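Local coordinates for chitinase A (Cycas revoluta, PDB 4MNK), which probably hydrolyses chitin as a family 18, class V chitinase and binds N-acetylglucosamine oligomers, at residues I73-G78 with H113-D118; M190-H195 with P239-S244. All coordinates share one frame; numbering follows the deposited sequence.

Contact 1: I73-G78 with H113-D118; sequences ISIGGG and HGLDLD. With NAG (2-acetamido-2-deoxy-beta-D-glucopyranose), chain B.
Asp118 lies against Gly77, its OD1 3.4 Å from Gly77 CA. Asp118 OD1 also accepts the N-H of N2 of the chain B sugar, with 3.2 Å between Asp118 OD1 and NAG N2, in a nearly straight bond (166°). Its CG stands anti to the backbone N (chi1 -172°), which sets the carboxylate beside Gly77 and within bonding distance of the sugar; OD2 lies close to Glu120. One step deeper, Ser74 OG donates to Asp116 OD2 at 2.7 Å, onto that oxygen's anti lone pair, while OD1 is hydrogen-bonded to Thr157 on strand 155-161. An alanine in place of Asp116 would probably leave the hydroxyls of both Ser74 and Thr157 without this shared mate. Asp116, Asp118 and Glu120 are the DxDxE signature of family 18, carried by strand 114-119 and the residue after it; this strand runs parallel to strand 70-77 in the TIM barrel. Five backbone hydrogen bonds join the two strands, the last from Gly77 N to Asp118 O at 3.0 Å. At Gly76 a beta carbon would collide with Asp118 O. On the other face, Leu115 CD2 meets Ile73 CG2 at 3.8 Å and Ile75 CD1 at 3.9 Å, and helix 93-110 covers Ile75 and Leu115.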
# COMPACT_ATOMS: atom_id res chain seq x y z
N ILE A 73 0.20 1.32 12.72
CA ILE A 73 1.57 1.69 12.38
C ILE A 73 2.19 0.56 11.56
O ILE A 73 2.15 -0.61 11.95
CB ILE A 73 2.40 2.09 13.63
CG1 ILE A 73 3.81 2.54 13.22
CG2 ILE A 73 2.41 0.98 14.68
CD1 ILE A 73 4.51 3.39 14.27
N SER A 74 2.72 0.92 10.39
CA SER A 74 3.32 -0.04 9.47
C SER A 74 4.82 -0.14 9.71
O SER A 74 5.51 0.87 9.82
CB SER A 74 3.02 0.34 8.02
OG SER A 74 3.54 -0.61 7.11
N ILE A 75 5.30 -1.38 9.77
CA ILE A 75 6.70 -1.67 10.04
C ILE A 75 7.36 -2.17 8.76
O ILE A 75 6.89 -3.13 8.14
CB ILE A 75 6.84 -2.75 11.14
CG1 ILE A 75 6.18 -2.28 12.44
CG2 ILE A 75 8.31 -3.13 11.36
CD1 ILE A 75 5.84 -3.40 13.41
N GLY A 76 8.45 -1.52 8.38
CA GLY A 76 9.24 -1.93 7.23
C GLY A 76 9.16 -0.96 6.08
O GLY A 76 9.60 0.18 6.19
N GLY A 77 8.57 -1.42 4.98
CA GLY A 77 8.49 -0.63 3.75
C GLY A 77 9.10 -1.38 2.59
O GLY A 77 9.66 -2.46 2.76
N GLY A 78 8.98 -0.80 1.40
CA GLY A 78 9.61 -1.37 0.22
C GLY A 78 11.09 -1.08 0.24
O GLY A 78 11.57 -0.25 1.02
N HIS A 113 -4.03 1.52 16.95
CA HIS A 113 -4.99 0.43 17.14
C HIS A 113 -4.54 -0.87 16.49
O HIS A 113 -5.21 -1.90 16.61
CB HIS A 113 -6.37 0.81 16.61
CG HIS A 113 -6.88 2.11 17.14
ND1 HIS A 113 -7.62 2.21 18.30
CD2 HIS A 113 -6.75 3.37 16.66
CE1 HIS A 113 -7.93 3.48 18.51
NE2 HIS A 113 -7.41 4.20 17.54
N GLY A 114 -3.41 -0.84 15.79
CA GLY A 114 -2.94 -2.02 15.11
C GLY A 114 -1.55 -1.90 14.54
O GLY A 114 -0.93 -0.83 14.57
N LEU A 115 -1.08 -3.03 14.01
CA LEU A 115 0.24 -3.18 13.41
C LEU A 115 0.09 -3.67 11.99
O LEU A 115 -0.81 -4.45 11.68
CB LEU A 115 1.05 -4.22 14.19
CG LEU A 115 1.53 -3.84 15.59
CD1 LEU A 115 2.04 -5.06 16.33
CD2 LEU A 115 2.60 -2.75 15.52
N ASP A 116 1.00 -3.22 11.13
CA ASP A 116 1.07 -3.69 9.76
C ASP A 116 2.51 -4.07 9.46
O ASP A 116 3.45 -3.42 9.93
CB ASP A 116 0.60 -2.59 8.81
CG ASP A 116 0.71 -2.99 7.35
OD1 ASP A 116 -0.12 -3.79 6.87
OD2 ASP A 116 1.63 -2.49 6.67
N LEU A 117 2.68 -5.13 8.67
CA LEU A 117 4.00 -5.53 8.19
C LEU A 117 4.10 -5.28 6.70
O LEU A 117 3.27 -5.76 5.93
CB LEU A 117 4.26 -7.01 8.49
CG LEU A 117 4.06 -7.47 9.94
CD1 LEU A 117 4.28 -8.97 10.04
CD2 LEU A 117 4.97 -6.72 10.90
N ASP A 118 5.10 -4.50 6.30
CA ASP A 118 5.36 -4.27 4.88
C ASP A 118 6.71 -4.88 4.51
O ASP A 118 7.76 -4.26 4.68
CB ASP A 118 5.31 -2.77 4.55
CG ASP A 118 5.39 -2.49 3.06
OD1 ASP A 118 5.33 -1.30 2.67
OD2 ASP A 118 5.51 -3.45 2.26
C1 NAG B . 5.09 -0.04 -2.55
C2 NAG B . 5.41 0.37 -1.11
C3 NAG B . 5.60 1.89 -0.98
C4 NAG B . 6.43 2.49 -2.12
C5 NAG B . 5.95 1.96 -3.47
C6 NAG B . 6.75 2.50 -4.66
C7 NAG B . 3.09 0.17 -0.23
C8 NAG B . 2.24 -0.38 0.88
N2 NAG B . 4.40 -0.07 -0.15
O1 NAG B . 5.15 -1.44 -2.67
O3 NAG B . 6.18 2.19 0.27
O4 NAG B . 6.29 3.90 -2.07
O5 NAG B . 6.01 0.55 -3.46
O6 NAG B . 8.10 2.11 -4.56
O7 NAG B . 2.55 0.79 -1.15

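Contact 2: M190-H195 with P239-S244. With NAG (2-acetamido-2-deoxy-beta-D-glucopyranose), chain B; NAG (2-acetamido-2-deoxy-beta-D-glucopyranose), chain C; NAG (2-acetamido-2-deoxy-beta-D-glucopyranose), chain D; NAG (2-acetamido-2-deoxy-beta-D-glucopyranose), chain E.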
# COMPACT_ATOMS: atom_id res chain seq x y z
N MET A 190 -1.25 -4.77 -3.10
CA MET A 190 -0.55 -3.70 -3.82
C MET A 190 -0.75 -3.84 -5.33
O MET A 190 0.16 -4.23 -6.07
CB MET A 190 0.93 -3.68 -3.43
CG MET A 190 1.13 -3.38 -1.94
SD MET A 190 2.84 -3.28 -1.41
CE MET A 190 3.29 -5.01 -1.35
N ALA A 191 -1.96 -3.48 -5.77
CA ALA A 191 -2.38 -3.64 -7.16
C ALA A 191 -1.94 -2.46 -8.03
O ALA A 191 -2.77 -1.75 -8.61
CB ALA A 191 -3.89 -3.83 -7.22
N TYR A 192 -0.63 -2.26 -8.11
CA TYR A 192 -0.05 -1.18 -8.90
C TYR A 192 1.41 -1.49 -9.20
O TYR A 192 1.92 -2.55 -8.81
CB TYR A 192 -0.21 0.18 -8.21
CG TYR A 192 -0.00 0.19 -6.71
CD1 TYR A 192 1.27 0.32 -6.17
CD2 TYR A 192 -1.09 0.08 -5.84
CE1 TYR A 192 1.47 0.33 -4.78
CE2 TYR A 192 -0.90 0.09 -4.46
CZ TYR A 192 0.37 0.22 -3.94
OH TYR A 192 0.53 0.23 -2.57
N ASP A 193 2.08 -0.57 -9.89
CA ASP A 193 3.45 -0.74 -10.38
C ASP A 193 3.59 -1.93 -11.33
O ASP A 193 4.60 -2.63 -11.33
CB ASP A 193 4.46 -0.80 -9.22
CG ASP A 193 4.67 0.55 -8.55
OD1 ASP A 193 4.39 1.59 -9.18
OD2 ASP A 193 5.12 0.57 -7.38
N PHE A 194 2.56 -2.13 -12.15
CA PHE A 194 2.57 -3.17 -13.19
C PHE A 194 3.45 -2.76 -14.37
O PHE A 194 3.98 -3.62 -15.07
CB PHE A 194 1.16 -3.46 -13.71
CG PHE A 194 0.17 -3.84 -12.65
CD1 PHE A 194 0.54 -4.66 -11.58
CD2 PHE A 194 -1.14 -3.40 -12.73
CE1 PHE A 194 -0.39 -5.01 -10.60
CE2 PHE A 194 -2.07 -3.75 -11.76
CZ PHE A 194 -1.69 -4.56 -10.70
N HIS A 195 3.55 -1.46 -14.59
CA HIS A 195 4.29 -0.89 -15.71
C HIS A 195 4.95 0.41 -15.29
O HIS A 195 4.46 1.10 -14.40
CB HIS A 195 3.37 -0.67 -16.91
CG HIS A 195 2.70 -1.92 -17.39
ND1 HIS A 195 3.40 -2.96 -17.96
CD2 HIS A 195 1.40 -2.31 -17.36
CE1 HIS A 195 2.56 -3.93 -18.27
NE2 HIS A 195 1.34 -3.56 -17.91
N PRO A 239 -3.13 3.47 -6.33
CA PRO A 239 -2.05 4.45 -6.16
C PRO A 239 -2.53 5.89 -6.30
O PRO A 239 -3.42 6.18 -7.11
CB PRO A 239 -1.10 4.10 -7.31
CG PRO A 239 -2.00 3.58 -8.38
CD PRO A 239 -3.12 2.86 -7.67
N LEU A 240 -1.95 6.77 -5.50
CA LEU A 240 -2.18 8.21 -5.62
C LEU A 240 -1.02 8.89 -6.34
O LEU A 240 -0.82 10.10 -6.25
CB LEU A 240 -2.46 8.85 -4.26
CG LEU A 240 -3.80 8.46 -3.64
CD1 LEU A 240 -3.93 9.05 -2.24
CD2 LEU A 240 -4.97 8.88 -4.52
N PHE A 241 -0.25 8.08 -7.07
CA PHE A 241 0.83 8.54 -7.91
C PHE A 241 0.72 7.84 -9.25
O PHE A 241 0.07 6.80 -9.37
CB PHE A 241 2.19 8.22 -7.26
CG PHE A 241 2.48 6.74 -7.18
CD1 PHE A 241 2.02 5.98 -6.11
CD2 PHE A 241 3.21 6.11 -8.18
CE1 PHE A 241 2.28 4.61 -6.04
CE2 PHE A 241 3.48 4.74 -8.12
CZ PHE A 241 3.01 3.99 -7.04
N GLY A 242 1.37 8.41 -10.26
CA GLY A 242 1.46 7.80 -11.57
C GLY A 242 2.89 7.47 -11.91
O GLY A 242 3.82 7.96 -11.26
N ARG A 243 3.07 6.61 -12.91
CA ARG A 243 4.38 6.29 -13.44
C ARG A 243 4.59 7.06 -14.74
O ARG A 243 3.70 7.10 -15.60
CB ARG A 243 4.53 4.79 -13.67
CG ARG A 243 4.62 3.96 -12.40
CD ARG A 243 6.01 4.01 -11.80
NE ARG A 243 6.06 3.43 -10.47
CZ ARG A 243 7.04 3.64 -9.60
NH1 ARG A 243 8.07 4.41 -9.92
NH2 ARG A 243 7.00 3.06 -8.41
N SER A 244 5.77 7.66 -14.88
CA SER A 244 6.05 8.55 -16.00
C SER A 244 7.20 8.06 -16.86
O SER A 244 8.13 7.40 -16.38
CB SER A 244 6.34 9.96 -15.49
OG SER A 244 7.53 9.96 -14.73
C1 NAG B . 5.09 -0.04 -2.55
C2 NAG B . 5.41 0.37 -1.11
C3 NAG B . 5.60 1.89 -0.98
C4 NAG B . 6.43 2.49 -2.12
C5 NAG B . 5.95 1.96 -3.47
C6 NAG B . 6.75 2.50 -4.66
C7 NAG B . 3.09 0.17 -0.23
C8 NAG B . 2.24 -0.38 0.88
N2 NAG B . 4.40 -0.07 -0.15
O1 NAG B . 5.15 -1.44 -2.67
O3 NAG B . 6.18 2.19 0.27
O4 NAG B . 6.29 3.90 -2.07
O5 NAG B . 6.01 0.55 -3.46
O6 NAG B . 8.10 2.11 -4.56
O7 NAG B . 2.55 0.79 -1.15
C1 NAG C . 8.14 -5.10 -12.08
C2 NAG C . 7.41 -4.85 -10.76
C3 NAG C . 7.64 -3.43 -10.22
C4 NAG C . 9.11 -3.03 -10.26
C5 NAG C . 9.75 -3.41 -11.61
C6 NAG C . 11.25 -3.12 -11.63
C7 NAG C . 5.42 -6.28 -10.65
C8 NAG C . 3.93 -6.37 -10.86
N2 NAG C . 5.98 -5.10 -10.91
O3 NAG C . 7.14 -3.35 -8.90
O4 NAG C . 9.22 -1.64 -10.04
O5 NAG C . 9.51 -4.77 -11.93
O6 NAG C . 11.92 -3.94 -10.69
O7 NAG C . 6.05 -7.26 -10.27
C1 NAG D . 7.54 4.54 -1.76
C2 NAG D . 7.51 5.96 -2.31
C3 NAG D . 8.83 6.67 -2.03
C4 NAG D . 9.27 6.54 -0.56
C5 NAG D . 9.07 5.12 -0.02
C6 NAG D . 9.20 5.07 1.50
C7 NAG D . 6.05 6.36 -4.23
C8 NAG D . 5.92 6.31 -5.72
N2 NAG D . 7.23 5.97 -3.73
O3 NAG D . 8.69 8.04 -2.36
O4 NAG D . 10.64 6.88 -0.46
O5 NAG D . 7.80 4.58 -0.37
O6 NAG D . 8.12 5.77 2.11
O7 NAG D . 5.11 6.75 -3.53
C1 NAG E . 7.77 -8.86 -15.81
C2 NAG E . 9.16 -8.66 -15.21
C3 NAG E . 9.10 -7.97 -13.84
C4 NAG E . 8.12 -6.79 -13.79
C5 NAG E . 6.80 -7.19 -14.46
C6 NAG E . 5.77 -6.06 -14.52
C7 NAG E . 10.73 -10.40 -15.92
C8 NAG E . 11.30 -11.76 -15.63
N2 NAG E . 9.82 -9.95 -15.07
O1 NAG E . 7.89 -9.29 -17.15
O3 NAG E . 10.39 -7.55 -13.47
O4 NAG E . 7.91 -6.48 -12.43
O5 NAG E . 7.04 -7.65 -15.78
O6 NAG E . 6.24 -5.00 -15.32
O7 NAG E . 11.11 -9.78 -16.91
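Asp193 and Arg243 form the ionic link between the loop 190-195 and the strand 239-244. Arg243 NE reaches Asp193 OD1 at 2.8 Å, with OD1 lying in the guanidinium plane but approached from above the carboxylate, and the two flat groups are turned 56° against each other. NH2 adds two weak bonds, one to each carboxylate oxygen, which probably helps to limit the rotation of both groups. The arginine chain turns at chi2 (-80°), passing His195 O on the way.

Apolar and aromatic contacts fill the rest. Tyr192 CB packs on Pro239 CG at 3.8 Å, the two side chains sliding past each other in opposite directions. Phe241 crosses Tyr192 at about a right angle, its CZ 4.2 Å from Tyr192 CD1. The edge of the Phe241 ring also meets Asp193 OD1, 3.4 Å from CE2, so the same oxygen touches both the ring edge and the guanidinium. Trp328 touches both aromatic rings.

Sugar contacts come from both segments. Tyr192 OH donates to O7 of the chain B sugar, which lies in the plane of the ring at its edge. The acetamido methyl C8 of the chain D sugar rests over the centre of the Phe241 face, 3.6 Å above it. Backbone oxygens serve a second site: Asp193 O accepts N2-H of the chain C sugar at 2.9 Å, and Phe194 O takes the O6 hydroxyl of the chain E sugar. With aromatic rings and polar groups that contact the sugars' acetamido groups, this is the sugar-binding cleft at the C-terminal mouth of a family 18 TIM barrel.

In the fold
From the N terminus, strand 70-77 runs into helices 80-90 and 93-110 before contact 1 brings the chain back as strand 114-119, closing a largely helical excursion of 34 residues. The barrel continues through strand 155-161 to strand 186-190. Beyond it the chain passes through the loop starting with 190-195 and helix 217-227, until strand 234-247 returns and contact 2 closes the second excursion. The two loops follow in series, neither nesting nor crossing. Their centres are 20 Å apart on opposite sides of the chain's centre, yet both reach the chain B sugar, contact 1 through strand 114-119 and contact 2 through the loop after strand 186-190.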